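Long-range contacts in putative carbonic anhydrase (Streptococcus mutans, PDB 3LAS), which probably catalyses the reversible interconversion of hydrogencarbonate and carbon dioxide at a zinc ion, as a member of the beta-class carbonic anhydrases: residues R32-C38 against T83-L89; D40-V45 against H57-N61; F104-L108 against Q119-P123. One frame throughout, in Å; residues are numbered along the deposited sequence.

Contact 1 of 3, residues R32-C38 against T83-L89; sequences RVAIVTC and TSEIVVL. With ZN (zinc ion), chain C.
Two neighbouring parallel strands, 33-38 and 85-89, lie at the heart of the mixed sheet of this beta-class carbonic anhydrase, their axes 4.7 Å apart at closest approach and inclined by 16°. Register pairs Val33 with Glu85, Ala34 with Ile86, Ile35 with Val87 and Val36 with Val88. The ladder runs Ala34 N to Glu85 O (3.0 Å), Val87 N to Ala34 O (3.0 Å), Val36 N to Val87 O (2.8 Å) and Leu89 N to Val36 O (2.8 Å); before it, Arg32, with positive phi, offers its O to Ser84 N at 2.8 Å. Beta-branched residues suit such extended backbone: Val33, Val36, Val87 and Val88 are t, Ile35 and Ile86 have chi1 m. On one face Val33 CG1 nestles 4.0 Å from Val87 CG2; there Phe9 of the second subunit lies over Val33 and Ile35, and Glu85, extended (t, t), hydrogen-bonds to Tyr5 N and Phe6 N of that subunit. On the other, Val36 CG2 meets Ile86 CG2 at 4.2 Å, and Ala34 is a dip that receives Leu74 and Ser77 of helix 68-80. Thr37 OG1 donates to Leu89 O (2.7 Å), satisfying a buried hydroxyl. Cys38 SG binds ZN at 2.3 Å, with His91, Cys94 and water 1 (2.2 Å from ZN): a largely apolar, hydrogen-bonded strand pair thus places a thiolate ligand at a metal carrying water.

Contact 2 of 3, residues D40-V45 against H57-N61; sequences DSRLHV and HILRN
The loop that leaves the zinc-binding strand, with the Asp-Arg dyad known from beta-class carbonic anhydrases, runs beside strand 57-61 and is tied to it by one arginine. Asp40 to Leu43 make a type I beta turn, Leu43 N to Asp40 O 3.2 Å, after which His44 takes the N-cap of helix 45-49. Asp40 (chi1 t) closes an Asx turn, its OD1 accepting from Arg42 N at 2.8 Å. Arg42 folds back in an m, t, m rotamer to form a salt bridge, Arg42 NE to Asp40 OD1 2.9 Å and Arg42 NH2 to Asp40 OD2 3.0 Å; it also bridges to Asp93. Asp40 is a predicted zinc ligand, yet in the conformer given here it is held by Arg42, consistent with the open form in which water takes the fourth position. The nearest register is Val45 CA to Ile58 CA, 7.8 Å. Arg60, in an m, t, p rotamer with chi4 near 168°, spans the 10.4 Å between Arg60 CA and Leu43 CA. Its NH2 donates to Cys38 O, so the buried charge is shared between Cys38 O at the end of strand 33-38 and Leu43 O in the loop. Val45 (t) and Ile58 (m, t) fill the space beside the guanidinium, CG2 of Val45 to CG2 of Ile58 4.0 Å, and Val45 CG2 covers one guanidinium face. Leu43 O lies near the plane of that group, accepting from both Arg60 NH1 and Arg60 NH2 at 3.0 Å.

Contact 3 of 3, residues F104-L108 against Q119-P123; sequences FTEQL and QDFLP. With GAI (guanidine), chain I.
Phe121, in the loop between helices 101-112 and 127-140, is the centre of this contact. Its chi1 (m) sets the ring against segment 104-108 of helix 101-112, where Phe104, Thr105 and Leu108 receive it. Phe104, with chi1 t, presents its ring edge to the Phe121 face in a T-shaped pair, planes at 89°, centroids 5.1 Å apart, Phe104 CE1 to Phe121 CD1 3.8 Å. One turn's spacing brings Leu108 alongside, CD1 to Phe121 CZ 3.7 Å. Thr105 is short enough to fit close by: in rotamer p its CG2 sits 3.7 Å from Phe121 CE2, while OG1 turns back to Asn101 O of its own helix. The loop is shaped by an Asx turn, Asp120 OD1 to Leu122 N 2.9 Å, and by Asn101, which accepts from Phe121 N. Guanidine lies beside the ring, its N3 3.7 Å from Phe121 CZ. Since Val75 of the second subunit packs on Phe104 and Phe121, and Phe99 joins them, this is a small aromatic cluster, built round a T-shaped Phe pair, at the dimer interface.

From the N terminus, strand 33-38 opens contact 1, which closes only when strand 85-91 comes to lie beside it. Contact 2 opens and closes within that loop: the chain turns after the zinc-binding cysteine, passes through helix 45-49, and returns as strand 56-61 on the other edge of strand 33-38. Helix 68-80 then makes the beta-alpha-beta crossover from 56-61 past strand 33-38 to 85-91, so contacts 1 and 2 share one sheet and touch directly. Contact 3 follows in series, its centre about 26 Å from the centre of contact 1, and ties helix 101-112 to the loop before helix 127-140. All three reach the second subunit.

Contact 1 of 3, residues R32-C38 against T83-L89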
loop_
_atom_site.group_PDB
_atom_site.type_symbol
_atom_site.label_atom_id
_atom_site.label_comp_id
_atom_site.label_asym_id
_atom_site.label_seq_id
_atom_site.Cartn_x
_atom_site.Cartn_y
_atom_site.Cartn_z
ATOM N N ARG A 32 -2.152 9.546 -13.993
ATOM C CA ARG A 32 -2.096 10.661 -12.999
ATOM C C ARG A 32 -2.987 10.412 -11.819
ATOM O O ARG A 32 -3.361 11.330 -11.091
ATOM C CB ARG A 32 -2.309 12.040 -13.588
ATOM C CG ARG A 32 -1.314 12.324 -14.769
ATOM C CD ARG A 32 -1.389 13.776 -15.048
ATOM N NE ARG A 32 -0.771 14.326 -16.225
ATOM C CZ ARG A 32 -1.167 14.162 -17.472
ATOM N NH1 ARG A 32 -2.117 13.251 -17.779
ATOM N NH2 ARG A 32 -0.512 14.905 -18.391
ATOM N N VAL A 33 -3.253 9.135 -11.489
ATOM C CA VAL A 33 -4.083 8.785 -10.334
ATOM C C VAL A 33 -3.250 8.081 -9.281
ATOM O O VAL A 33 -2.367 7.245 -9.614
ATOM C CB VAL A 33 -5.257 7.855 -10.750
ATOM C CG1 VAL A 33 -6.083 7.481 -9.500
ATOM C CG2 VAL A 33 -6.125 8.489 -11.797
ATOM N N ALA A 34 -3.525 8.390 -8.025
ATOM C CA ALA A 34 -3.084 7.613 -6.859
ATOM C C ALA A 34 -4.295 7.039 -6.182
ATOM O O ALA A 34 -5.299 7.796 -5.903
ATOM C CB ALA A 34 -2.285 8.487 -5.918
ATOM N N ILE A 35 -4.261 5.736 -5.895
ATOM C CA ILE A 35 -5.348 5.044 -5.170
ATOM C C ILE A 35 -4.929 4.798 -3.770
ATOM O O ILE A 35 -3.781 4.370 -3.538
ATOM C CB ILE A 35 -5.594 3.711 -5.885
ATOM C CG1 ILE A 35 -6.084 3.982 -7.343
ATOM C CG2 ILE A 35 -6.645 2.839 -5.138
ATOM C CD1 ILE A 35 -5.604 2.880 -8.280
ATOM N N VAL A 36 -5.769 5.108 -2.789
ATOM C CA VAL A 36 -5.518 4.797 -1.338
ATOM C C VAL A 36 -6.495 3.725 -0.941
ATOM O O VAL A 36 -7.732 3.966 -1.024
ATOM C CB VAL A 36 -5.715 6.074 -0.502
ATOM C CG1 VAL A 36 -5.590 5.807 1.009
ATOM C CG2 VAL A 36 -4.754 7.199 -0.961
ATOM N N THR A 37 -6.003 2.556 -0.556
ATOM C CA THR A 37 -6.912 1.469 -0.234
ATOM C C THR A 37 -6.339 0.562 0.853
ATOM O O THR A 37 -5.283 0.851 1.444
ATOM C CB THR A 37 -7.290 0.687 -1.501
ATOM O OG1 THR A 37 -8.384 -0.192 -1.262
ATOM C CG2 THR A 37 -6.113 -0.043 -2.103
ATOM N N CYS A 38 -7.086 -0.476 1.197
ATOM C CA CYS A 38 -6.664 -1.396 2.236
ATOM C C CYS A 38 -5.711 -2.436 1.685
ATOM O O CYS A 38 -5.745 -2.817 0.490
ATOM C CB CYS A 38 -7.943 -2.064 2.779
ATOM S SG CYS A 38 -7.540 -3.169 4.240
ATOM N N THR A 83 1.109 12.973 -10.264
ATOM C CA THR A 83 -0.313 12.622 -10.166
ATOM C C THR A 83 -1.147 13.822 -9.723
ATOM O O THR A 83 -0.638 14.781 -9.111
ATOM C CB THR A 83 -0.609 11.383 -9.276
ATOM O OG1 THR A 83 -0.324 11.719 -7.912
ATOM C CG2 THR A 83 0.218 10.162 -9.697
ATOM N N SER A 84 -2.434 13.757 -10.028
ATOM C CA SER A 84 -3.315 14.878 -9.784
ATOM C C SER A 84 -4.710 14.491 -9.552
ATOM O O SER A 84 -5.619 15.330 -9.587
ATOM C CB SER A 84 -3.148 15.938 -10.870
ATOM O OG SER A 84 -3.338 15.391 -12.137
ATOM N N GLU A 85 -4.973 13.252 -9.177
ATOM C CA GLU A 85 -6.272 12.728 -8.828
ATOM C C GLU A 85 -6.087 11.640 -7.756
ATOM O O GLU A 85 -5.066 10.930 -7.771
ATOM C CB GLU A 85 -6.900 12.123 -10.154
ATOM C CG GLU A 85 -8.250 11.474 -9.868
ATOM C CD GLU A 85 -9.019 11.095 -11.179
ATOM O OE1 GLU A 85 -8.691 11.495 -12.308
ATOM O OE2 GLU A 85 -10.020 10.365 -10.931
ATOM N N ILE A 86 -7.033 11.550 -6.824
ATOM C CA ILE A 86 -6.952 10.540 -5.745
ATOM C C ILE A 86 -8.234 9.746 -5.734
ATOM O O ILE A 86 -9.331 10.330 -5.900
ATOM C CB ILE A 86 -6.734 11.213 -4.340
ATOM C CG1 ILE A 86 -5.418 11.966 -4.342
ATOM C CG2 ILE A 86 -6.730 10.101 -3.296
ATOM C CD1 ILE A 86 -5.337 12.879 -3.093
ATOM N N VAL A 87 -8.149 8.437 -5.480
ATOM C CA VAL A 87 -9.320 7.587 -5.212
ATOM C C VAL A 87 -9.132 6.989 -3.866
ATOM O O VAL A 87 -8.102 6.312 -3.629
ATOM C CB VAL A 87 -9.453 6.490 -6.283
ATOM C CG1 VAL A 87 -10.658 5.530 -5.961
ATOM C CG2 VAL A 87 -9.635 7.063 -7.655
ATOM N N VAL A 88 -10.064 7.196 -2.939
ATOM C CA VAL A 88 -10.060 6.516 -1.626
ATOM C C VAL A 88 -10.969 5.334 -1.714
ATOM O O VAL A 88 -12.226 5.553 -1.937
ATOM C CB VAL A 88 -10.515 7.495 -0.537
ATOM C CG1 VAL A 88 -10.589 6.737 0.807
ATOM C CG2 VAL A 88 -9.510 8.644 -0.455
ATOM N N LEU A 89 -10.448 4.112 -1.607
ATOM C CA LEU A 89 -11.239 2.902 -1.846
ATOM C C LEU A 89 -11.225 2.067 -0.577
ATOM O O LEU A 89 -10.171 1.549 -0.167
ATOM C CB LEU A 89 -10.599 2.103 -3.009
ATOM C CG LEU A 89 -11.232 0.804 -3.380
ATOM C CD1 LEU A 89 -12.642 1.017 -3.935
ATOM C CD2 LEU A 89 -10.353 0.116 -4.427
HETATM ZN ZN ZN C . -9.540 -3.977 4.963
HETATM O O HOH W 1 -9.047 -5.919 5.759
#

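Contact 2 of 3, residues D40-V45 against H57-N61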
loop_
_atom_site.group_PDB
_atom_site.type_symbol
_atom_site.label_atom_id
_atom_site.label_comp_id
_atom_site.label_asym_id
_atom_site.label_seq_id
_atom_site.Cartn_x
_atom_site.Cartn_y
_atom_site.Cartn_z
ATOM N N ASP A 40 -5.962 -5.499 2.271
ATOM C CA ASP A 40 -6.691 -6.743 2.189
ATOM C C ASP A 40 -6.258 -7.651 1.051
ATOM O O ASP A 40 -6.186 -7.259 -0.103
ATOM C CB ASP A 40 -8.187 -6.450 2.054
ATOM C CG ASP A 40 -8.990 -7.686 2.305
ATOM O OD1 ASP A 40 -9.299 -8.423 1.320
ATOM O OD2 ASP A 40 -9.412 -7.864 3.456
ATOM N N SER A 41 -5.992 -8.893 1.444
ATOM C CA SER A 41 -5.470 -9.929 0.498
ATOM C C SER A 41 -6.438 -10.266 -0.609
ATOM O O SER A 41 -6.043 -10.862 -1.637
ATOM C CB SER A 41 -5.135 -11.196 1.264
ATOM O OG SER A 41 -6.331 -11.799 1.819
ATOM N N ARG A 42 -7.735 -9.928 -0.445
ATOM C CA ARG A 42 -8.774 -10.298 -1.435
ATOM C C ARG A 42 -9.032 -9.178 -2.409
ATOM O O ARG A 42 -9.986 -9.262 -3.195
ATOM C CB ARG A 42 -10.059 -10.654 -0.719
ATOM C CG ARG A 42 -9.850 -11.797 0.338
ATOM C CD ARG A 42 -10.996 -11.870 1.326
ATOM N NE ARG A 42 -11.027 -10.643 2.127
ATOM C CZ ARG A 42 -11.957 -10.407 3.046
ATOM N NH1 ARG A 42 -12.918 -11.332 3.317
ATOM N NH2 ARG A 42 -12.035 -9.227 3.623
ATOM N N LEU A 43 -8.212 -8.127 -2.380
ATOM C CA LEU A 43 -8.295 -7.040 -3.324
ATOM C C LEU A 43 -7.033 -6.972 -4.142
ATOM O O LEU A 43 -5.940 -6.691 -3.580
ATOM C CB LEU A 43 -8.618 -5.723 -2.628
ATOM C CG LEU A 43 -8.503 -4.446 -3.461
ATOM C CD1 LEU A 43 -9.381 -4.442 -4.743
ATOM C CD2 LEU A 43 -8.760 -3.271 -2.605
ATOM N N HIS A 44 -7.150 -7.307 -5.442
ATOM C CA HIS A 44 -6.040 -7.094 -6.379
ATOM C C HIS A 44 -6.437 -5.894 -7.215
ATOM O O HIS A 44 -7.383 -5.971 -8.025
ATOM C CB HIS A 44 -5.745 -8.357 -7.172
ATOM C CG HIS A 44 -5.041 -9.398 -6.357
ATOM N ND1 HIS A 44 -4.736 -10.625 -6.907
ATOM C CD2 HIS A 44 -4.574 -9.382 -5.075
ATOM C CE1 HIS A 44 -4.129 -11.332 -5.993
ATOM N NE2 HIS A 44 -3.996 -10.633 -4.871
ATOM N N VAL A 45 -5.806 -4.766 -6.916
ATOM C CA VAL A 45 -6.278 -3.463 -7.396
ATOM C C VAL A 45 -6.224 -3.346 -8.902
ATOM O O VAL A 45 -7.132 -2.777 -9.539
ATOM C CB VAL A 45 -5.443 -2.358 -6.720
ATOM C CG1 VAL A 45 -5.867 -1.050 -7.246
ATOM C CG2 VAL A 45 -5.651 -2.399 -5.244
ATOM N N HIS A 57 -0.481 4.968 -9.194
ATOM C CA HIS A 57 0.084 4.638 -7.911
ATOM C C HIS A 57 -0.949 3.957 -7.012
ATOM O O HIS A 57 -2.155 4.291 -7.069
ATOM C CB HIS A 57 0.582 5.932 -7.169
ATOM C CG HIS A 57 1.898 6.386 -7.678
ATOM N ND1 HIS A 57 2.266 7.714 -7.794
ATOM C CD2 HIS A 57 2.947 5.656 -8.132
ATOM C CE1 HIS A 57 3.527 7.784 -8.202
ATOM N NE2 HIS A 57 3.952 6.536 -8.476
ATOM N N ILE A 58 -0.455 2.993 -6.253
ATOM C CA ILE A 58 -1.363 2.180 -5.372
ATOM C C ILE A 58 -0.773 2.223 -3.992
ATOM O O ILE A 58 0.324 1.715 -3.759
ATOM C CB ILE A 58 -1.521 0.732 -5.858
ATOM C CG1 ILE A 58 -2.019 0.748 -7.335
ATOM C CG2 ILE A 58 -2.488 -0.019 -4.971
ATOM C CD1 ILE A 58 -1.879 -0.652 -8.008
ATOM N N LEU A 59 -1.447 2.940 -3.089
ATOM C CA LEU A 59 -1.085 3.081 -1.665
ATOM C C LEU A 59 -1.986 2.175 -0.881
ATOM O O LEU A 59 -3.207 2.167 -1.103
ATOM C CB LEU A 59 -1.220 4.508 -1.146
ATOM C CG LEU A 59 -0.248 5.539 -1.726
ATOM C CD1 LEU A 59 -0.543 5.893 -3.187
ATOM C CD2 LEU A 59 -0.406 6.828 -0.952
ATOM N N ARG A 60 -1.425 1.402 0.060
ATOM C CA ARG A 60 -2.285 0.431 0.805
ATOM C C ARG A 60 -1.797 0.357 2.211
ATOM O O ARG A 60 -0.606 0.244 2.523
ATOM C CB ARG A 60 -2.182 -0.976 0.206
ATOM C CG ARG A 60 -2.498 -1.004 -1.317
ATOM C CD ARG A 60 -2.508 -2.406 -1.940
ATOM N NE ARG A 60 -3.723 -3.134 -1.450
ATOM C CZ ARG A 60 -4.171 -4.269 -1.936
ATOM N NH1 ARG A 60 -3.607 -4.836 -2.996
ATOM N NH2 ARG A 60 -5.220 -4.831 -1.399
ATOM N N ASN A 61 -2.761 0.349 3.145
ATOM C CA ASN A 61 -2.495 0.232 4.575
ATOM C C ASN A 61 -3.659 -0.494 5.218
ATOM O O ASN A 61 -4.591 -0.954 4.521
ATOM C CB ASN A 61 -2.135 1.559 5.239
ATOM C CG ASN A 61 -3.339 2.516 5.286
ATOM O OD1 ASN A 61 -4.470 2.076 5.063
ATOM N ND2 ASN A 61 -3.091 3.737 5.678
#

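Contact 3 of 3, residues F104-L108 against Q119-P123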
loop_
_atom_site.group_PDB
_atom_site.type_symbol
_atom_site.label_atom_id
_atom_site.label_comp_id
_atom_site.label_asym_id
_atom_site.label_seq_id
_atom_site.Cartn_x
_atom_site.Cartn_y
_atom_site.Cartn_z
ATOM N N PHE A 104 -8.450 -3.997 21.327
ATOM C CA PHE A 104 -7.225 -4.453 20.648
ATOM C C PHE A 104 -6.022 -4.110 21.504
ATOM O O PHE A 104 -5.119 -4.883 21.677
ATOM C CB PHE A 104 -7.149 -3.828 19.294
ATOM C CG PHE A 104 -6.081 -4.417 18.449
ATOM C CD1 PHE A 104 -5.225 -3.608 17.769
ATOM C CD2 PHE A 104 -5.963 -5.793 18.193
ATOM C CE1 PHE A 104 -4.263 -4.111 16.894
ATOM C CE2 PHE A 104 -4.963 -6.282 17.285
ATOM C CZ PHE A 104 -4.091 -5.425 16.695
ATOM N N THR A 105 -6.045 -2.952 22.174
ATOM C CA THR A 105 -4.866 -2.536 22.917
ATOM C C THR A 105 -4.826 -3.404 24.185
ATOM O O THR A 105 -3.729 -3.787 24.627
ATOM C CB THR A 105 -4.769 -0.909 23.102
ATOM O OG1 THR A 105 -5.910 -0.638 23.813
ATOM C CG2 THR A 105 -4.713 -0.229 21.770
ATOM N N GLU A 106 -5.969 -3.853 24.711
ATOM C CA GLU A 106 -5.871 -4.826 25.830
ATOM C C GLU A 106 -5.232 -6.152 25.362
ATOM O O GLU A 106 -4.419 -6.769 26.104
ATOM C CB GLU A 106 -7.244 -5.122 26.417
ATOM C CG GLU A 106 -7.777 -3.995 27.309
ATOM C CD GLU A 106 -6.732 -3.557 28.323
ATOM O OE1 GLU A 106 -6.348 -4.394 29.193
ATOM O OE2 GLU A 106 -6.287 -2.369 28.228
ATOM N N GLN A 107 -5.636 -6.649 24.147
ATOM C CA GLN A 107 -5.058 -7.811 23.615
ATOM C C GLN A 107 -3.550 -7.689 23.409
ATOM O O GLN A 107 -2.766 -8.619 23.721
ATOM C CB GLN A 107 -5.726 -8.117 22.277
ATOM C CG GLN A 107 -5.227 -9.449 21.596
ATOM C CD GLN A 107 -5.828 -9.666 20.248
ATOM O OE1 GLN A 107 -5.122 -9.962 19.213
ATOM N NE2 GLN A 107 -7.114 -9.484 20.172
ATOM N N LEU A 108 -3.076 -6.540 22.904
ATOM C CA LEU A 108 -1.663 -6.348 22.746
ATOM C C LEU A 108 -0.917 -6.348 24.082
ATOM O O LEU A 108 0.213 -6.833 24.156
ATOM C CB LEU A 108 -1.369 -5.087 21.957
ATOM C CG LEU A 108 -1.991 -5.069 20.567
ATOM C CD1 LEU A 108 -1.670 -3.741 19.936
ATOM C CD2 LEU A 108 -1.446 -6.151 19.591
ATOM N N GLN A 119 -2.496 4.664 21.368
ATOM C CA GLN A 119 -2.326 4.665 19.890
ATOM C C GLN A 119 -3.636 4.366 19.228
ATOM O O GLN A 119 -4.406 3.428 19.648
ATOM C CB GLN A 119 -1.418 3.509 19.494
ATOM C CG GLN A 119 -0.058 3.577 19.994
ATOM C CD GLN A 119 0.748 4.731 19.369
ATOM O OE1 GLN A 119 1.400 5.483 20.097
ATOM N NE2 GLN A 119 0.587 4.951 18.075
ATOM N N ASP A 120 -3.873 5.052 18.130
ATOM C CA ASP A 120 -5.117 4.915 17.398
ATOM C C ASP A 120 -4.854 3.952 16.222
ATOM O O ASP A 120 -4.130 4.264 15.279
ATOM C CB ASP A 120 -5.551 6.278 16.864
ATOM C CG ASP A 120 -6.948 6.241 16.305
ATOM O OD1 ASP A 120 -7.538 5.186 16.194
ATOM O OD2 ASP A 120 -7.527 7.367 16.006
ATOM N N PHE A 121 -5.428 2.789 16.287
ATOM C CA PHE A 121 -5.338 1.816 15.197
ATOM C C PHE A 121 -6.294 2.085 14.068
ATOM O O PHE A 121 -6.291 1.333 13.046
ATOM C CB PHE A 121 -5.446 0.372 15.715
ATOM C CG PHE A 121 -4.208 -0.003 16.511
ATOM C CD1 PHE A 121 -3.134 -0.610 15.895
ATOM C CD2 PHE A 121 -4.139 0.279 17.872
ATOM C CE1 PHE A 121 -1.965 -0.914 16.592
ATOM C CE2 PHE A 121 -2.936 -0.060 18.583
ATOM C CZ PHE A 121 -1.868 -0.634 17.890
ATOM N N LEU A 122 -7.120 3.128 14.173
ATOM C CA LEU A 122 -7.959 3.615 13.082
ATOM C C LEU A 122 -9.058 2.646 12.639
ATOM O O LEU A 122 -9.340 2.488 11.456
ATOM C CB LEU A 122 -7.187 4.163 11.868
ATOM C CG LEU A 122 -6.090 5.132 12.172
ATOM C CD1 LEU A 122 -5.215 5.474 10.964
ATOM C CD2 LEU A 122 -6.634 6.405 12.823
ATOM N N PRO A 123 -9.776 1.960 13.571
ATOM C CA PRO A 123 -10.921 1.146 13.191
ATOM C C PRO A 123 -12.080 1.989 12.686
ATOM O O PRO A 123 -12.064 3.237 12.889
ATOM C CB PRO A 123 -11.300 0.404 14.539
ATOM C CG PRO A 123 -10.965 1.465 15.586
ATOM C CD PRO A 123 -9.641 2.107 15.046
HETATM C C GAI I . 1.386 1.867 15.888
HETATM N N1 GAI I . 2.504 2.170 15.211
HETATM N N2 GAI I . 0.173 2.367 15.819
HETATM N N3 GAI I . 1.171 1.299 16.994
#